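N-acetylneuraminate epimerase (Escherichia coli, PDB 2UVK) converts the alpha-anomer of N-acetylneuraminate (sialic acid) to the beta-anomer, speeding the equilibrium between the two forms in the bacterial periplasm. Local coordinates at residues Lys159-Tyr164 and Gly208-Gly213; Ser186-Thr191 and Trp231-Pro236. One frame throughout, in Å; residues are numbered along the deposited sequence.

In the fold
Interaction 1 (Lys159-Tyr164 with Gly208-Gly213) and interaction 2 (Ser186-Thr191 with Trp231-Pro236) both join Kelch repeat 4 to Kelch repeat 5 of the beta-propeller, and their centres lie about 15 Å apart. Their segments alternate along the chain, and they meet directly where Glu209 O packs against Thr191 CB at 3.2 Å. Glu209, the predicted proton acceptor, belongs to interaction 1, whose loops carry buried polar groups; interaction 2 is a surface contact of tryptophan, proline and lysine away from the annotated site. Each centre is about 17 Å from the centre of the chain. Interaction 1 also borders the second subunit, which interaction 2 does not touch.

Interaction 1: Lys159-Tyr164 and Gly208-Gly213; sequences KKAEDY and GEAKPG
Lys211 NZ is gripped by two acceptors of the facing loop: it donates to Lys159 O at 2.8 Å and to Tyr164 OH at 3.0 Å. The first bond lies in the carbonyl plane with a C=O...N angle of 151°. Two more carbonyls, Phe157 O and Asn275 O, also bond this ammonium, while Tyr164 OH has its strongest partner in Tyr156 O. So many oxygens would probably favour the charged form of the buried lysine. Its CG sits between the backbone N and the carbonyl carbon (chi1 60°), and the chain bends at chi3; CE comes within 3.4 Å of Tyr164 CE2. The segment Gly208-Gly213 turns a corner at Ala210, and Ala210 and Lys211 together face Leu214 in a classic beta bulge, in the Kelch repeat that follows the one holding the 3-10 turn Ala161-Tyr164. Beyond the bulge, Pro212 CD lies over one face of the Tyr164 ring in a CH-pi contact, 3.5 Å from the centroid and 16° off the normal. Lys159 CD lies over the opposite face. Ala161 CB meets Ala210 O at 3.7 Å. Glu209 OE2, on the predicted proton acceptor, takes a bond from Gly213 N and forms a salt bridge with Arg215.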
loop_
_atom_site.group_PDB
_atom_site.type_symbol
_atom_site.label_atom_id
_atom_site.label_comp_id
_atom_site.label_asym_id
_atom_site.label_seq_id
_atom_site.Cartn_x
_atom_site.Cartn_y
_atom_site.Cartn_z
ATOM N N LYS B 159 -9.917 -14.913 6.131
ATOM C CA LYS B 159 -8.567 -14.758 5.604
ATOM C C LYS B 159 -7.595 -14.812 6.762
ATOM O O LYS B 159 -7.945 -14.488 7.894
ATOM C CB LYS B 159 -8.409 -13.402 4.903
ATOM C CG LYS B 159 -9.432 -13.059 3.862
ATOM C CD LYS B 159 -9.067 -11.737 3.153
ATOM C CE LYS B 159 -10.098 -11.352 2.094
ATOM N NZ LYS B 159 -10.301 -12.418 1.078
ATOM N N LYS B 160 -6.348 -15.191 6.479
ATOM C CA LYS B 160 -5.306 -15.089 7.483
ATOM C C LYS B 160 -4.939 -13.620 7.689
ATOM O O LYS B 160 -5.180 -12.807 6.802
ATOM C CB LYS B 160 -4.062 -15.872 7.059
ATOM C CG LYS B 160 -4.255 -17.418 7.077
ATOM C CD LYS B 160 -4.391 -17.946 8.512
ATOM C CE LYS B 160 -4.342 -19.476 8.634
ATOM N NZ LYS B 160 -4.185 -19.972 10.073
ATOM N N ALA B 161 -4.340 -13.315 8.824
ATOM C CA ALA B 161 -4.005 -11.929 9.172
ATOM C C ALA B 161 -3.151 -11.248 8.094
ATOM O O ALA B 161 -3.404 -10.096 7.714
ATOM C CB ALA B 161 -3.323 -11.868 10.532
ATOM N N GLU B 162 -2.169 -11.949 7.549
ATOM C CA GLU B 162 -1.303 -11.373 6.516
ATOM C C GLU B 162 -2.057 -10.902 5.275
ATOM O O GLU B 162 -1.565 -10.030 4.564
ATOM C CB GLU B 162 -0.224 -12.363 6.013
ATOM C CG GLU B 162 0.499 -13.198 7.018
ATOM C CD GLU B 162 -0.279 -14.469 7.325
ATOM O OE1 GLU B 162 -0.191 -15.511 6.588
ATOM O OE2 GLU B 162 -0.993 -14.406 8.307
ATOM N N ASP B 163 -3.210 -11.506 4.979
ATOM C CA ASP B 163 -3.943 -11.208 3.758
ATOM C C ASP B 163 -4.619 -9.821 3.827
ATOM O O ASP B 163 -5.183 -9.368 2.818
ATOM C CB ASP B 163 -5.039 -12.245 3.513
ATOM C CG ASP B 163 -4.495 -13.647 3.271
ATOM O OD1 ASP B 163 -3.358 -13.802 2.841
ATOM O OD2 ASP B 163 -5.255 -14.599 3.503
ATOM N N TYR B 164 -4.626 -9.218 5.012
ATOM C CA TYR B 164 -5.232 -7.872 5.180
ATOM C C TYR B 164 -4.244 -6.742 4.979
ATOM O O TYR B 164 -4.641 -5.594 4.901
ATOM C CB TYR B 164 -5.897 -7.735 6.536
ATOM C CG TYR B 164 -7.061 -8.684 6.716
ATOM C CD1 TYR B 164 -8.358 -8.343 6.319
ATOM C CD2 TYR B 164 -6.847 -9.965 7.222
ATOM C CE1 TYR B 164 -9.425 -9.246 6.477
ATOM C CE2 TYR B 164 -7.887 -10.845 7.389
ATOM C CZ TYR B 164 -9.166 -10.492 7.015
ATOM O OH TYR B 164 -10.183 -11.430 7.172
ATOM N N GLY B 208 -3.243 -3.606 19.576
ATOM C CA GLY B 208 -3.812 -3.335 18.259
ATOM C C GLY B 208 -4.424 -4.547 17.587
ATOM O O GLY B 208 -4.166 -5.706 17.985
ATOM N N GLU B 209 -5.205 -4.307 16.547
ATOM C CA GLU B 209 -5.745 -5.396 15.733
ATOM C C GLU B 209 -4.685 -5.907 14.790
ATOM O O GLU B 209 -4.024 -5.106 14.135
ATOM C CB GLU B 209 -6.926 -4.929 14.882
ATOM C CG GLU B 209 -8.228 -4.792 15.623
ATOM C CD GLU B 209 -9.421 -4.681 14.657
ATOM O OE1 GLU B 209 -9.275 -4.052 13.603
ATOM O OE2 GLU B 209 -10.475 -5.308 14.909
ATOM N N ALA B 210 -4.511 -7.245 14.715
ATOM C CA ALA B 210 -3.707 -7.875 13.661
ATOM C C ALA B 210 -4.491 -8.130 12.385
ATOM O O ALA B 210 -3.921 -8.262 11.323
ATOM C CB ALA B 210 -3.082 -9.207 14.144
ATOM N N LYS B 211 -5.817 -8.195 12.508
ATOM C CA LYS B 211 -6.718 -8.280 11.362
ATOM C C LYS B 211 -8.078 -7.908 11.916
ATOM O O LYS B 211 -8.237 -7.846 13.122
ATOM C CB LYS B 211 -6.744 -9.683 10.750
ATOM C CG LYS B 211 -7.192 -10.817 11.687
ATOM C CD LYS B 211 -7.695 -12.040 10.891
ATOM C CE LYS B 211 -9.103 -11.810 10.363
ATOM N NZ LYS B 211 -9.617 -13.025 9.632
ATOM N N PRO B 212 -9.062 -7.656 11.041
ATOM C CA PRO B 212 -10.391 -7.355 11.581
ATOM C C PRO B 212 -10.877 -8.419 12.560
ATOM O O PRO B 212 -10.903 -9.599 12.197
ATOM C CB PRO B 212 -11.243 -7.236 10.328
ATOM C CG PRO B 212 -10.288 -6.776 9.284
ATOM C CD PRO B 212 -9.035 -7.565 9.575
ATOM N N GLY B 213 -11.139 -8.009 13.805
ATOM C CA GLY B 213 -11.623 -8.893 14.870
ATOM C C GLY B 213 -10.617 -9.711 15.667
ATOM O O GLY B 213 -10.993 -10.499 16.549
#

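Interaction 2: Ser186-Thr191 and Trp231-Pro236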
loop_
_atom_site.group_PDB
_atom_site.type_symbol
_atom_site.label_atom_id
_atom_site.label_comp_id
_atom_site.label_asym_id
_atom_site.label_seq_id
_atom_site.Cartn_x
_atom_site.Cartn_y
_atom_site.Cartn_z
ATOM N N SER B 186 8.606 -2.840 10.173
ATOM C CA SER B 186 8.603 -3.852 11.211
ATOM C C SER B 186 9.132 -5.155 10.670
ATOM O O SER B 186 8.756 -5.583 9.574
ATOM C CB SER B 186 7.200 -4.098 11.715
ATOM O OG SER B 186 7.221 -5.072 12.722
ATOM N N PRO B 187 10.009 -5.821 11.444
ATOM C CA PRO B 187 10.311 -7.194 11.063
ATOM C C PRO B 187 9.165 -8.200 11.199
ATOM O O PRO B 187 9.290 -9.338 10.717
ATOM C CB PRO B 187 11.424 -7.587 12.043
ATOM C CG PRO B 187 11.843 -6.324 12.777
ATOM C CD PRO B 187 10.715 -5.364 12.651
ATOM N N TRP B 188 8.053 -7.782 11.810
ATOM C CA TRP B 188 6.948 -8.676 12.155
ATOM C C TRP B 188 5.693 -8.326 11.328
ATOM O O TRP B 188 5.595 -8.746 10.186
ATOM C CB TRP B 188 6.725 -8.627 13.666
ATOM C CG TRP B 188 7.992 -9.084 14.369
ATOM C CD1 TRP B 188 8.521 -10.333 14.329
ATOM C CD2 TRP B 188 8.900 -8.280 15.120
ATOM N NE1 TRP B 188 9.695 -10.364 15.029
ATOM C CE2 TRP B 188 9.950 -9.123 15.534
ATOM C CE3 TRP B 188 8.924 -6.936 15.513
ATOM C CZ2 TRP B 188 11.019 -8.660 16.286
ATOM C CZ3 TRP B 188 9.987 -6.485 16.261
ATOM C CH2 TRP B 188 11.015 -7.347 16.657
ATOM N N TYR B 189 4.751 -7.584 11.891
ATOM C CA TYR B 189 3.484 -7.306 11.197
ATOM C C TYR B 189 2.947 -5.959 11.659
ATOM O O TYR B 189 3.304 -5.464 12.727
ATOM C CB TYR B 189 2.454 -8.417 11.472
ATOM C CG TYR B 189 2.264 -8.692 12.933
ATOM C CD1 TYR B 189 1.336 -7.999 13.690
ATOM C CD2 TYR B 189 3.050 -9.649 13.589
ATOM C CE1 TYR B 189 1.188 -8.223 15.032
ATOM C CE2 TYR B 189 2.907 -9.879 14.940
ATOM C CZ TYR B 189 1.977 -9.170 15.674
ATOM O OH TYR B 189 1.856 -9.397 17.022
ATOM N N GLY B 190 2.073 -5.366 10.852
ATOM C CA GLY B 190 1.396 -4.128 11.234
ATOM C C GLY B 190 0.106 -4.409 11.974
ATOM O O GLY B 190 -0.408 -5.515 11.918
ATOM N N THR B 191 -0.359 -3.408 12.713
ATOM C CA THR B 191 -1.615 -3.473 13.425
ATOM C C THR B 191 -2.449 -2.227 13.102
ATOM O O THR B 191 -1.944 -1.246 12.580
ATOM C CB THR B 191 -1.388 -3.459 14.955
ATOM O OG1 THR B 191 -0.764 -2.212 15.323
ATOM C CG2 THR B 191 -0.531 -4.681 15.402
ATOM N N TRP B 231 14.286 -2.727 16.056
ATOM C CA TRP B 231 12.953 -3.149 16.503
ATOM C C TRP B 231 13.072 -4.339 17.449
ATOM O O TRP B 231 13.801 -5.303 17.141
ATOM C CB TRP B 231 12.121 -3.601 15.306
ATOM C CG TRP B 231 11.866 -2.572 14.280
ATOM C CD1 TRP B 231 12.754 -2.068 13.401
ATOM C CD2 TRP B 231 10.606 -1.938 13.993
ATOM N NE1 TRP B 231 12.146 -1.138 12.575
ATOM C CE2 TRP B 231 10.826 -1.031 12.935
ATOM C CE3 TRP B 231 9.316 -2.044 14.538
ATOM C CZ2 TRP B 231 9.797 -0.250 12.377
ATOM C CZ3 TRP B 231 8.277 -1.246 13.974
ATOM C CH2 TRP B 231 8.542 -0.353 12.925
ATOM N N ASN B 232 12.354 -4.279 18.568
ATOM C CA ASN B 232 12.368 -5.318 19.597
ATOM C C ASN B 232 10.948 -5.689 19.979
ATOM O O ASN B 232 10.065 -4.819 20.080
ATOM C CB ASN B 232 13.061 -4.801 20.869
ATOM C CG ASN B 232 14.507 -4.423 20.653
ATOM O OD1 ASN B 232 14.918 -3.281 20.935
ATOM N ND2 ASN B 232 15.296 -5.370 20.169
ATOM N N LYS B 233 10.712 -6.972 20.184
ATOM C CA LYS B 233 9.514 -7.451 20.835
ATOM C C LYS B 233 9.730 -7.435 22.319
ATOM O O LYS B 233 10.607 -8.143 22.826
ATOM C CB LYS B 233 9.170 -8.876 20.425
ATOM C CG LYS B 233 8.496 -9.007 19.096
ATOM C CD LYS B 233 8.205 -10.468 18.801
ATOM C CE LYS B 233 7.342 -10.643 17.587
ATOM N NZ LYS B 233 7.123 -12.075 17.316
ATOM N N LEU B 234 8.941 -6.655 23.028
ATOM C CA LEU B 234 8.999 -6.600 24.462
ATOM C C LEU B 234 8.037 -7.610 25.063
ATOM O O LEU B 234 7.334 -8.328 24.354
ATOM C CB LEU B 234 8.722 -5.187 24.999
ATOM C CG LEU B 234 9.604 -4.024 24.558
ATOM C CD1 LEU B 234 9.306 -2.784 25.421
ATOM C CD2 LEU B 234 11.086 -4.411 24.620
ATOM N N ALA B 235 7.995 -7.664 26.389
ATOM C CA ALA B 235 7.024 -8.503 27.061
ATOM C C ALA B 235 5.639 -8.011 26.698
ATOM O O ALA B 235 5.420 -6.808 26.638
ATOM C CB ALA B 235 7.212 -8.444 28.571
ATOM N N PRO B 236 4.720 -8.936 26.429
ATOM C CA PRO B 236 3.363 -8.557 26.110
ATOM C C PRO B 236 2.573 -8.042 27.293
ATOM O O PRO B 236 2.982 -8.156 28.460
ATOM C CB PRO B 236 2.762 -9.852 25.589
ATOM C CG PRO B 236 3.594 -10.941 26.224
ATOM C CD PRO B 236 4.933 -10.391 26.372
#
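Lys233 runs across one face of the Trp188 indole. Its CB leads to CG, which is 3.8 Å from Trp188 CZ2, on the six-membered ring. With chi2 at 180° the chain stays extended, and CD comes to 3.9 Å from Trp188 CE2. CE then lies over the five-membered ring, 3.4 Å from its centroid and 7° off the normal, a close CH-pi contact. NZ ends 4.1 Å from the same centroid in a cation-pi arrangement, 28° off the normal. Pro187 CB backs the opposite face, and Trp188 CZ3 touches Trp231 CB at 3.7 Å. An alanine at Trp188 would probably leave the Lys233 ammonium without its aromatic partner and open a gap beside Trp231 CB. The Trp231 indole takes Ser186 CA over its six-membered ring, 3.6 Å from the centroid, and Pro187 CD over its five-membered ring. An ST turn, Trp188 N to Ser186 OG at 3.0 Å, folds the loop locally from Ser186 to Trp188, the residues that meet Trp231 and Lys233. The contact thus lays the loop that follows strand 179-185 against strand 230-233, an edge strand of the next four-stranded propeller sheet, whose neighbour 219-223 supplies Phe220 to meet Trp188 and Leu222 to touch Trp231.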